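Side-chain contacts in uncharacterized protein MJ1062 (PDB 3EO4), which is of unknown function, this C-terminal part of a longer protein being a GNAT-type domain that probably transfers acyl groups: residues I15-Q18 against N22-E25; L26-R31 against E50-W55; I107-V112 against E143-K148. All blocks are in the same frame, centred on the assembly; numbering follows the deposited sequence.

Contact 1 (I15-Q18 against N22-E25); sequences IIRQ and NDLE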
loop_
_atom_site.group_PDB
_atom_site.type_symbol
_atom_site.label_atom_id
_atom_site.label_comp_id
_atom_site.label_asym_id
_atom_site.label_seq_id
_atom_site.Cartn_x
_atom_site.Cartn_y
_atom_site.Cartn_z
ATOM N N ILE A 15 12.515 -11.899 7.709
ATOM C CA ILE A 15 11.690 -12.668 8.627
ATOM C C ILE A 15 10.285 -12.719 8.026
ATOM O O ILE A 15 9.835 -11.762 7.360
ATOM C CB ILE A 15 11.656 -11.983 10.002
ATOM C CG1 ILE A 15 13.079 -11.856 10.555
ATOM C CG2 ILE A 15 10.804 -12.767 10.995
ATOM C CD1 ILE A 15 13.478 -10.439 10.951
ATOM N N ILE A 16 9.596 -13.836 8.222
ATOM C CA ILE A 16 8.202 -13.902 7.861
ATOM C C ILE A 16 7.388 -14.213 9.116
ATOM O O ILE A 16 7.834 -14.996 9.958
ATOM C CB ILE A 16 7.927 -14.918 6.738
ATOM C CG1 ILE A 16 8.266 -16.348 7.168
ATOM C CG2 ILE A 16 8.675 -14.529 5.470
ATOM C CD1 ILE A 16 7.560 -17.387 6.332
ATOM N N ARG A 17 6.238 -13.553 9.262
ATOM C CA ARG A 17 5.342 -13.775 10.398
ATOM C C ARG A 17 3.908 -13.806 9.872
ATOM O O ARG A 17 3.596 -13.146 8.852
ATOM C CB ARG A 17 5.506 -12.690 11.474
ATOM C CG ARG A 17 5.146 -11.260 11.013
ATOM C CD ARG A 17 4.333 -10.462 12.068
ATOM N NE ARG A 17 3.966 -9.127 11.569
ATOM C CZ ARG A 17 2.816 -8.803 10.946
ATOM N NH1 ARG A 17 1.870 -9.715 10.726
ATOM N NH2 ARG A 17 2.613 -7.546 10.542
ATOM N N GLN A 18 3.029 -14.555 10.535
ATOM C CA GLN A 18 1.659 -14.649 10.015
ATOM C C GLN A 18 0.990 -13.284 9.987
ATOM O O GLN A 18 1.289 -12.382 10.789
ATOM C CB GLN A 18 0.772 -15.711 10.700
ATOM C CG GLN A 18 0.992 -15.891 12.184
ATOM C CD GLN A 18 -0.081 -16.757 12.884
ATOM O OE1 GLN A 18 -0.117 -16.822 14.126
ATOM N NE2 GLN A 18 -0.954 -17.402 12.110
ATOM N N ASN A 22 -4.908 -6.386 11.070
ATOM C CA ASN A 22 -4.300 -5.056 10.978
ATOM C C ASN A 22 -3.477 -4.820 9.704
ATOM O O ASN A 22 -3.235 -3.671 9.323
ATOM C CB ASN A 22 -3.450 -4.776 12.225
ATOM C CG ASN A 22 -4.269 -4.805 13.509
ATOM O OD1 ASN A 22 -5.266 -4.081 13.652
ATOM N ND2 ASN A 22 -3.863 -5.662 14.454
ATOM N N ASP A 23 -3.060 -5.902 9.050
ATOM C CA ASP A 23 -2.206 -5.842 7.855
ATOM C C ASP A 23 -3.034 -5.743 6.585
ATOM O O ASP A 23 -2.486 -5.589 5.497
ATOM C CB ASP A 23 -1.325 -7.100 7.757
ATOM C CG ASP A 23 -0.345 -7.253 8.944
ATOM O OD1 ASP A 23 -0.250 -8.360 9.534
ATOM O OD2 ASP A 23 0.318 -6.268 9.292
ATOM N N LEU A 24 -4.353 -5.818 6.736
ATOM C CA LEU A 24 -5.255 -6.034 5.598
ATOM C C LEU A 24 -5.250 -4.886 4.603
ATOM O O LEU A 24 -5.262 -5.115 3.381
ATOM C CB LEU A 24 -6.675 -6.328 6.065
ATOM C CG LEU A 24 -7.012 -7.756 6.513
ATOM C CD1 LEU A 24 -8.463 -7.834 6.958
ATOM C CD2 LEU A 24 -6.765 -8.779 5.411
ATOM N N GLU A 25 -5.212 -3.663 5.135
ATOM C CA GLU A 25 -5.224 -2.441 4.315
ATOM C C GLU A 25 -3.916 -2.286 3.572
ATOM O O GLU A 25 -3.912 -1.830 2.455
ATOM C CB GLU A 25 -5.523 -1.170 5.133
ATOM C CG GLU A 25 -6.836 -1.202 5.978
ATOM C CD GLU A 25 -6.577 -1.665 7.424
ATOM O OE1 GLU A 25 -5.942 -2.726 7.624
ATOM O OE2 GLU A 25 -6.980 -0.957 8.373
#
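Arg17 and Asp23 approach from opposite directions and meet end-on, with the guanidinium presenting its two terminal nitrogens to the two carboxylate oxygens. Arg17 NH1 donates to Asp23 OD1 at 2.8 Å and Arg17 NH2 to Asp23 OD2 at 2.9 Å, both bonds fairly straight. This bidentate salt bridge fixes the rotation of each flat group. Both oxygens lie almost in the guanidinium plane and are met on their syn sides, but the carboxylate is turned, its plane standing 23° from that of the guanidinium. The arginine arrives by a bent route: CG sits between the backbone N and carbonyl carbon (chi1 63°), and a further bend at chi2 folds the chain toward the end of its own strand. There Arg17 NH1 also reaches the backbone O of Gln18 at 2.7 Å, so one nitrogen holds an oxygen on each side of the strand-to-helix turn. Asp23 OD1 has a weak further bond from Thr20 N within that turn, and Lys77 of the same chain forms a long, weak ion pair with OD2 and may add positive charge there. The pair thus straps the end of strand 13-18, which pairs with strand 63-71 in the GNAT sheet, to the 3-10 turn that leads into helix 24-31. On the helix side Lys77 of the second subunit binds Glu25 and the carbonyl of Asn22, while Leu24 packs on helix 49-58.

Contact 2 (L26-R31 against E50-W55); sequences LLMAWR and EEHYSW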
loop_
_atom_site.group_PDB
_atom_site.type_symbol
_atom_site.label_atom_id
_atom_site.label_comp_id
_atom_site.label_asym_id
_atom_site.label_seq_id
_atom_site.Cartn_x
_atom_site.Cartn_y
_atom_site.Cartn_z
ATOM N N LEU A 26 -2.805 -2.642 4.216
ATOM C CA LEU A 26 -1.502 -2.565 3.576
ATOM C C LEU A 26 -1.408 -3.599 2.447
ATOM O O LEU A 26 -0.990 -3.269 1.336
ATOM C CB LEU A 26 -0.385 -2.783 4.584
ATOM C CG LEU A 26 1.024 -2.984 4.054
ATOM C CD1 LEU A 26 1.447 -1.786 3.227
ATOM C CD2 LEU A 26 1.991 -3.137 5.266
ATOM N N LEU A 27 -1.807 -4.833 2.747
ATOM C CA LEU A 27 -1.915 -5.866 1.724
ATOM C C LEU A 27 -2.815 -5.424 0.575
ATOM O O LEU A 27 -2.434 -5.547 -0.595
ATOM C CB LEU A 27 -2.363 -7.206 2.309
ATOM C CG LEU A 27 -2.394 -8.356 1.271
ATOM C CD1 LEU A 27 -0.981 -8.790 0.747
ATOM C CD2 LEU A 27 -3.207 -9.590 1.760
HETATM N N MSE A 28 -3.988 -4.886 0.869
HETATM C CA MSE A 28 -4.826 -4.389 -0.245
HETATM C C MSE A 28 -4.116 -3.276 -1.033
HETATM O O MSE A 28 -4.235 -3.208 -2.242
HETATM C CB MSE A 28 -6.186 -3.895 0.234
HETATM C CG MSE A 28 -7.087 -3.485 -0.905
HETATM SE SE MSE A 28 -8.861 -2.949 -0.260
HETATM C CE MSE A 28 -8.280 -1.635 1.052
ATOM N N ALA A 29 -3.389 -2.409 -0.349
ATOM C CA ALA A 29 -2.711 -1.301 -1.015
ATOM C C ALA A 29 -1.638 -1.762 -2.022
ATOM O O ALA A 29 -1.504 -1.196 -3.120
ATOM C CB ALA A 29 -2.126 -0.339 -0.005
ATOM N N TRP A 30 -0.909 -2.803 -1.660
ATOM C CA TRP A 30 0.010 -3.429 -2.594
ATOM C C TRP A 30 -0.708 -4.061 -3.800
ATOM O O TRP A 30 -0.306 -3.862 -4.934
ATOM C CB TRP A 30 0.802 -4.499 -1.879
ATOM C CG TRP A 30 1.794 -3.977 -0.894
ATOM C CD1 TRP A 30 2.490 -2.779 -0.943
ATOM C CD2 TRP A 30 2.234 -4.661 0.281
ATOM N NE1 TRP A 30 3.345 -2.691 0.148
ATOM C CE2 TRP A 30 3.204 -3.834 0.911
ATOM C CE3 TRP A 30 1.917 -5.906 0.853
ATOM C CZ2 TRP A 30 3.852 -4.214 2.100
ATOM C CZ3 TRP A 30 2.546 -6.274 2.037
ATOM C CH2 TRP A 30 3.526 -5.425 2.641
ATOM N N ARG A 31 -1.762 -4.821 -3.556
ATOM C CA ARG A 31 -2.481 -5.491 -4.652
ATOM C C ARG A 31 -3.300 -4.578 -5.556
ATOM O O ARG A 31 -3.826 -5.035 -6.589
ATOM C CB ARG A 31 -3.408 -6.585 -4.083
ATOM C CG ARG A 31 -2.637 -7.646 -3.307
ATOM C CD ARG A 31 -3.518 -8.863 -3.027
ATOM N NE ARG A 31 -3.293 -9.924 -4.016
ATOM C CZ ARG A 31 -3.981 -10.082 -5.144
ATOM N NH1 ARG A 31 -3.661 -11.086 -5.957
ATOM N NH2 ARG A 31 -4.980 -9.250 -5.463
ATOM N N GLU A 50 -14.722 -4.580 0.106
ATOM C CA GLU A 50 -15.674 -5.688 0.254
ATOM C C GLU A 50 -15.146 -6.991 -0.358
ATOM O O GLU A 50 -15.234 -8.034 0.271
ATOM C CB GLU A 50 -17.076 -5.308 -0.262
ATOM C CG GLU A 50 -17.183 -5.309 -1.772
ATOM C CD GLU A 50 -17.782 -4.037 -2.313
ATOM O OE1 GLU A 50 -19.006 -4.062 -2.610
ATOM O OE2 GLU A 50 -17.030 -3.019 -2.434
ATOM N N GLU A 51 -14.520 -6.911 -1.538
ATOM C CA GLU A 51 -13.898 -8.074 -2.180
ATOM C C GLU A 51 -12.694 -8.584 -1.387
ATOM O O GLU A 51 -12.522 -9.781 -1.174
ATOM C CB GLU A 51 -13.386 -7.713 -3.572
ATOM C CG GLU A 51 -14.414 -7.133 -4.535
ATOM C CD GLU A 51 -13.762 -6.498 -5.776
ATOM O OE1 GLU A 51 -12.536 -6.164 -5.756
ATOM O OE2 GLU A 51 -14.505 -6.308 -6.777
ATOM N N HIS A 52 -11.846 -7.657 -0.983
ATOM C CA HIS A 52 -10.686 -7.997 -0.199
ATOM C C HIS A 52 -11.059 -8.657 1.136
ATOM O O HIS A 52 -10.422 -9.625 1.566
ATOM C CB HIS A 52 -9.872 -6.734 0.034
ATOM C CG HIS A 52 -8.568 -6.973 0.712
ATOM N ND1 HIS A 52 -7.592 -7.788 0.182
ATOM C CD2 HIS A 52 -8.064 -6.482 1.867
ATOM C CE1 HIS A 52 -6.550 -7.805 0.991
ATOM N NE2 HIS A 52 -6.807 -7.014 2.019
ATOM N N TYR A 53 -12.076 -8.113 1.790
ATOM C CA TYR A 53 -12.445 -8.566 3.117
ATOM C C TYR A 53 -13.215 -9.884 3.039
ATOM O O TYR A 53 -13.105 -10.746 3.911
ATOM C CB TYR A 53 -13.263 -7.487 3.851
ATOM C CG TYR A 53 -13.379 -7.746 5.332
ATOM C CD1 TYR A 53 -12.243 -7.687 6.138
ATOM C CD2 TYR A 53 -14.597 -8.091 5.919
ATOM C CE1 TYR A 53 -12.306 -7.928 7.484
ATOM C CE2 TYR A 53 -14.674 -8.344 7.286
ATOM C CZ TYR A 53 -13.501 -8.254 8.057
ATOM O OH TYR A 53 -13.486 -8.489 9.410
ATOM N N SER A 54 -13.987 -10.046 1.973
ATOM C CA SER A 54 -14.674 -11.313 1.738
ATOM C C SER A 54 -13.650 -12.432 1.455
ATOM O O SER A 54 -13.837 -13.559 1.919
ATOM C CB SER A 54 -15.705 -11.150 0.630
ATOM O OG SER A 54 -16.034 -12.389 0.057
ATOM N N TRP A 55 -12.554 -12.119 0.749
ATOM C CA TRP A 55 -11.428 -13.058 0.630
ATOM C C TRP A 55 -10.928 -13.463 2.021
ATOM O O TRP A 55 -10.790 -14.644 2.328
ATOM C CB TRP A 55 -10.276 -12.471 -0.213
ATOM C CG TRP A 55 -8.980 -13.218 -0.049
ATOM C CD1 TRP A 55 -8.628 -14.369 -0.669
ATOM C CD2 TRP A 55 -7.859 -12.866 0.812
ATOM N NE1 TRP A 55 -7.365 -14.772 -0.256
ATOM C CE2 TRP A 55 -6.880 -13.874 0.659
ATOM C CE3 TRP A 55 -7.607 -11.815 1.707
ATOM C CZ2 TRP A 55 -5.669 -13.858 1.354
ATOM C CZ3 TRP A 55 -6.393 -11.798 2.413
ATOM C CH2 TRP A 55 -5.439 -12.811 2.232
#
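His52 lays one imidazole face against Met28 and its CE1 edge against Leu27, joining helices 24-31 and 49-58, two of the helices between strands 13-18 and 63-71 of the GNAT fold. The axes of the short segments are 11.0 Å apart at an angle of 122° between their chain directions. With CG anti to the backbone N (chi1 -174°), the ring of His52 extends straight at the other helix. Met28, present as selenomethionine, lays its CB over one ring face, 3.7 Å from the centroid of His52 and close to the ring normal, a CH-pi contact. Its chain then runs on past the ring, and Met28 SE comes within 3.9 Å of His52 CB, standing oblique to the imidazole. Leu27 CD2 lies at the ring's edge, 3.9 Å from His52 CE1. The ring's polar end is engaged too, since NE2 is hydrogen-bonded to the carbonyl O of Leu24, one turn before Met28, which fixes the imidazole's rotation. One turn further along, Trp55 brings the six-membered part of its indole to Leu27, the two side chains crossing at about a right angle. The same methyl, Leu27 CD2, stands 3.9 Å from Trp55 CZ3.

Contact 3 (I107-V112 against E143-K148); sequences IGRHSV and ESLGFK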
loop_
_atom_site.group_PDB
_atom_site.type_symbol
_atom_site.label_atom_id
_atom_site.label_comp_id
_atom_site.label_asym_id
_atom_site.label_seq_id
_atom_site.Cartn_x
_atom_site.Cartn_y
_atom_site.Cartn_z
ATOM N N ILE A 107 14.890 -10.853 -2.014
ATOM C CA ILE A 107 13.953 -10.913 -0.895
ATOM C C ILE A 107 12.852 -11.922 -1.148
ATOM O O ILE A 107 12.498 -12.706 -0.249
ATOM C CB ILE A 107 13.380 -9.536 -0.579
ATOM C CG1 ILE A 107 14.469 -8.717 0.130
ATOM C CG2 ILE A 107 12.164 -9.660 0.327
ATOM C CD1 ILE A 107 14.625 -7.322 -0.355
ATOM N N GLY A 108 12.320 -11.912 -2.370
ATOM C CA GLY A 108 11.230 -12.827 -2.698
ATOM C C GLY A 108 11.732 -14.255 -2.671
ATOM O O GLY A 108 11.082 -15.157 -2.149
ATOM N N ARG A 109 12.911 -14.445 -3.242
ATOM C CA ARG A 109 13.552 -15.740 -3.274
ATOM C C ARG A 109 13.719 -16.323 -1.865
ATOM O O ARG A 109 13.312 -17.452 -1.614
ATOM C CB ARG A 109 14.897 -15.598 -3.970
ATOM C CG ARG A 109 15.623 -16.882 -4.167
ATOM C CD ARG A 109 17.031 -16.660 -4.666
ATOM N NE ARG A 109 17.630 -17.971 -4.889
ATOM C CZ ARG A 109 18.479 -18.575 -4.061
ATOM N NH1 ARG A 109 18.893 -17.972 -2.938
ATOM N NH2 ARG A 109 18.934 -19.785 -4.376
ATOM N N HIS A 110 14.322 -15.556 -0.959
ATOM C CA HIS A 110 14.526 -15.990 0.428
ATOM C C HIS A 110 13.213 -16.243 1.161
ATOM O O HIS A 110 13.127 -17.137 1.972
ATOM C CB HIS A 110 15.329 -14.952 1.194
ATOM C CG HIS A 110 16.771 -14.909 0.802
ATOM N ND1 HIS A 110 17.187 -14.731 -0.503
ATOM C CD2 HIS A 110 17.901 -15.012 1.544
ATOM C CE1 HIS A 110 18.508 -14.738 -0.551
ATOM N NE2 HIS A 110 18.966 -14.904 0.678
ATOM N N SER A 111 12.203 -15.438 0.882
ATOM C CA SER A 111 10.889 -15.618 1.520
ATOM C C SER A 111 10.255 -16.925 1.075
ATOM O O SER A 111 9.761 -17.704 1.907
ATOM C CB SER A 111 9.930 -14.474 1.176
ATOM O OG SER A 111 10.396 -13.246 1.664
ATOM N N VAL A 112 10.270 -17.172 -0.232
ATOM C CA VAL A 112 9.728 -18.420 -0.745
ATOM C C VAL A 112 10.495 -19.618 -0.153
ATOM O O VAL A 112 9.882 -20.580 0.298
ATOM C CB VAL A 112 9.667 -18.442 -2.283
ATOM C CG1 VAL A 112 9.342 -19.842 -2.783
ATOM C CG2 VAL A 112 8.633 -17.408 -2.788
ATOM N N GLU A 143 12.485 -20.310 -10.690
ATOM C CA GLU A 143 13.538 -21.094 -11.335
ATOM C C GLU A 143 14.872 -21.022 -10.559
ATOM O O GLU A 143 15.637 -21.978 -10.551
ATOM C CB GLU A 143 13.718 -20.711 -12.811
ATOM C CG GLU A 143 12.440 -20.945 -13.679
ATOM C CD GLU A 143 12.695 -20.852 -15.173
ATOM O OE1 GLU A 143 13.622 -20.120 -15.580
ATOM O OE2 GLU A 143 11.963 -21.509 -15.950
ATOM N N SER A 144 15.163 -19.919 -9.884
ATOM C CA SER A 144 16.399 -19.900 -9.076
ATOM C C SER A 144 16.298 -20.895 -7.900
ATOM O O SER A 144 17.294 -21.313 -7.333
ATOM C CB SER A 144 16.734 -18.493 -8.588
ATOM O OG SER A 144 16.000 -18.192 -7.413
ATOM N N LEU A 145 15.086 -21.294 -7.564
ATOM C CA LEU A 145 14.861 -22.275 -6.500
ATOM C C LEU A 145 14.576 -23.669 -7.042
ATOM O O LEU A 145 14.147 -24.560 -6.299
ATOM C CB LEU A 145 13.724 -21.836 -5.571
ATOM C CG LEU A 145 13.946 -20.549 -4.783
ATOM C CD1 LEU A 145 12.633 -20.082 -4.145
ATOM C CD2 LEU A 145 15.075 -20.680 -3.747
ATOM N N GLY A 146 14.825 -23.866 -8.329
ATOM C CA GLY A 146 14.691 -25.182 -8.889
ATOM C C GLY A 146 13.311 -25.563 -9.412
ATOM O O GLY A 146 13.128 -26.695 -9.804
ATOM N N PHE A 147 12.354 -24.636 -9.398
ATOM C CA PHE A 147 11.033 -24.851 -10.032
ATOM C C PHE A 147 11.188 -24.983 -11.542
ATOM O O PHE A 147 12.048 -24.332 -12.155
ATOM C CB PHE A 147 10.055 -23.709 -9.767
ATOM C CG PHE A 147 9.497 -23.679 -8.361
ATOM C CD1 PHE A 147 8.137 -23.940 -8.134
ATOM C CD2 PHE A 147 10.319 -23.340 -7.264
ATOM C CE1 PHE A 147 7.603 -23.869 -6.828
ATOM C CE2 PHE A 147 9.789 -23.282 -5.934
ATOM C CZ PHE A 147 8.439 -23.544 -5.721
ATOM N N LYS A 148 10.313 -25.793 -12.125
ATOM C CA LYS A 148 10.371 -26.182 -13.542
ATOM C C LYS A 148 9.015 -25.952 -14.156
ATOM O O LYS A 148 8.018 -26.408 -13.608
ATOM C CB LYS A 148 10.684 -27.668 -13.608
ATOM C CG LYS A 148 10.789 -28.259 -14.973
ATOM C CD LYS A 148 11.350 -29.661 -14.855
ATOM C CE LYS A 148 10.287 -30.685 -15.108
ATOM N NZ LYS A 148 10.202 -30.848 -16.587
#
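Arg109 and Ser144 form the polar half of this contact, and Leu145 supplies the apolar half against Arg109 and Val112. The hydrogen bond runs from Arg109 NE to Ser144 OG at 3.0 Å, with the oxygen almost exactly in the guanidinium plane although the N-H points somewhat past it (138°). The chain, extended from CG to NE with CG anti to the backbone N (chi1 -176°), runs alongside the serine and brings NE to its OG. Ser144 OG is also hydrogen-bonded to the backbone O of Leu141 one turn earlier, so the hydroxyl is gripped from two helices.

Among the apolar contacts, Leu145 packs along the arginine chain with one branch and on Val112 with the other. Its CD2 lies over one face of the guanidinium, offset toward the rim, and 3.9 Å from Arg109 CG, while the other branch, CD1, packs 3.6 Å from Val112 CG1 and 3.7 Å from the backbone O of Arg109. Replacing Arg109 by an alanine would probably leave Ser144 OG without its donor from helix 107-121 and uncover the CD2 branch of Leu145.

Within the segments, Ser111 N and its hydroxyl OG both donate to Ile107 O, from opposite faces of its plane. Helix 136-144 ends in a Schellman motif, with Gly146 at positive phi, Gly146 N bonded to Glu143 O at 3.0 Å and Phe147 N to Phe142 O.

Helix 107-121 begins here with Gly108 N bonded to a sulfonate oxygen of MES, probably a crystallisation component. An anion held at this helix start is consistent with the acyl-CoA pyrophosphate site of GNAT enzymes, and the contact joins that helix to the end of the following one.

Overall arrangement
Contacts 1 and 2 follow one another along the chain and share helix 24-31; their centres are 12 Å apart, and they join directly where His52 NE2 meets Leu24 O at 2.8 Å. Both also touch the second subunit. Contact 3 lies on the opposite side of the chain's centre, about 20 Å from contact 1 and 25 Å from contact 2 (centre to centre), and no other chain of the assembly reaches it. MES is found near contacts 2 and 3: Arg31 NH1 forms a salt bridge to a sulfonate, and the side chains of Leu27 and Arg109 each come within about 6 Å of MES. The pocket of the bound polyether PG6, which includes Asn61 and Tyr124, uses none of the contact residues.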